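Local coordinates for mitochondrial RNA-binding protein 2 (Trypanosoma brucei, PDB 2GIA), which probably binds guide RNA and mRNA as part of the MRP1/MRP2 complex, acting as a matchmaker between RNAs in mitochondrial RNA editing, at residues V100-A103 and R104-V108. Sequence-based numbering, arbitrary orientation.
Sequences VYTA and RFLAV
Phe-105 N donates to Tyr-101 O at 3.0 Å, the first of three alpha-helical i to i+4 hydrogen bonds. Leu-106 N follows, 2.9 Å from Thr-102 O. Ala-107 N reaches Ala-103 O at 2.9 Å, this bond bent to 145° at the hydrogen. With OG1 beside the backbone N (chi1 -54°), the Thr-102 hydroxyl is hydrogen-bonded to Ala-99 O, three residues earlier, just before the helix.

Two side-chain contacts share the i to i+4 spacing. CG2 of Thr-102, anti to the backbone N, lies 3.9 Å from CD1 of Leu-106, and the two side chains run alongside each other in the same direction. On another flank, CD2 of Phe-105 packs on Tyr-101 CB at 4.2 Å. The same ring presents its edge to Tyr-101 O, which sits in the ring plane 3.4 Å from CD2. At i to i+3, CD of Arg-104 comes obliquely to CD1 of Tyr-101 at 4.2 Å.

Residues 101-108 make up most of the short, largely buried helix 101-109. Phe-105 and Leu-106 pack on Leu-180 of helix 170-187, Tyr-101 and Phe-105 on Val-118 of strand 116-119, while Ala-103 and Ala-107 rest on Thr-134 and Val-133 of the neighbouring MRP1 chain. The helix links strands 89-97 and 116-119, edge strands of the two four-stranded antiparallel sheets, an arrangement consistent with the Whirly-like fold of this family.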
# COMPACT_ATOMS: atom_id res chain seq x y z
N VAL D 100 10.48 -11.41 -13.93
CA VAL D 100 11.41 -11.90 -12.92
C VAL D 100 12.36 -10.82 -12.39
O VAL D 100 12.85 -10.94 -11.26
CB VAL D 100 12.25 -13.09 -13.46
CG1 VAL D 100 13.12 -12.63 -14.64
CG2 VAL D 100 13.12 -13.67 -12.35
N TYR D 101 12.63 -9.78 -13.17
CA TYR D 101 13.52 -8.72 -12.69
C TYR D 101 12.87 -7.76 -11.67
O TYR D 101 13.56 -7.01 -11.01
CB TYR D 101 14.02 -7.86 -13.85
CG TYR D 101 15.15 -8.47 -14.62
CD1 TYR D 101 16.40 -8.66 -14.01
CD2 TYR D 101 14.97 -8.92 -15.93
CE1 TYR D 101 17.45 -9.29 -14.68
CE2 TYR D 101 16.03 -9.56 -16.62
CZ TYR D 101 17.26 -9.74 -15.98
OH TYR D 101 18.31 -10.37 -16.62
N THR D 102 11.55 -7.77 -11.54
CA THR D 102 10.95 -6.79 -10.63
C THR D 102 11.47 -6.88 -9.21
O THR D 102 11.93 -5.87 -8.62
CB THR D 102 9.43 -6.92 -10.65
OG1 THR D 102 9.01 -6.82 -12.02
CG2 THR D 102 8.75 -5.76 -9.82
N ALA D 103 11.41 -8.08 -8.66
CA ALA D 103 11.88 -8.29 -7.31
C ALA D 103 13.38 -8.00 -7.17
O ALA D 103 13.82 -7.60 -6.09
CB ALA D 103 11.55 -9.74 -6.85
N ARG D 104 14.18 -8.20 -8.24
CA ARG D 104 15.64 -7.92 -8.14
C ARG D 104 15.94 -6.44 -8.08
O ARG D 104 16.86 -6.03 -7.40
CB ARG D 104 16.42 -8.53 -9.32
CG ARG D 104 16.40 -10.09 -9.25
CD ARG D 104 17.18 -10.70 -10.42
NE ARG D 104 17.15 -12.16 -10.38
CZ ARG D 104 18.08 -12.93 -9.80
NH1 ARG D 104 19.15 -12.39 -9.19
NH2 ARG D 104 17.95 -14.25 -9.85
N PHE D 105 15.17 -5.64 -8.83
CA PHE D 105 15.31 -4.19 -8.77
C PHE D 105 14.81 -3.73 -7.40
O PHE D 105 15.43 -2.89 -6.76
CB PHE D 105 14.48 -3.52 -9.86
CG PHE D 105 15.26 -3.33 -11.17
CD1 PHE D 105 15.81 -2.10 -11.48
CD2 PHE D 105 15.45 -4.40 -12.03
CE1 PHE D 105 16.56 -1.93 -12.68
CE2 PHE D 105 16.20 -4.25 -13.23
CZ PHE D 105 16.74 -3.02 -13.54
N LEU D 106 13.68 -4.29 -6.94
CA LEU D 106 13.14 -3.90 -5.63
C LEU D 106 14.18 -4.19 -4.56
O LEU D 106 14.36 -3.40 -3.61
CB LEU D 106 11.80 -4.64 -5.32
CG LEU D 106 10.62 -4.00 -6.11
CD1 LEU D 106 9.39 -4.93 -6.03
CD2 LEU D 106 10.27 -2.60 -5.54
N ALA D 107 14.87 -5.33 -4.69
CA ALA D 107 15.85 -5.67 -3.67
C ALA D 107 16.94 -4.60 -3.56
O ALA D 107 17.44 -4.34 -2.46
CB ALA D 107 16.47 -7.06 -3.94
N VAL D 108 17.30 -3.97 -4.68
CA VAL D 108 18.31 -2.92 -4.64
C VAL D 108 17.71 -1.65 -4.02
O VAL D 108 18.31 -1.06 -3.11
CB VAL D 108 18.87 -2.62 -6.07
CG1 VAL D 108 19.80 -1.36 -6.05
CG2 VAL D 108 19.66 -3.86 -6.59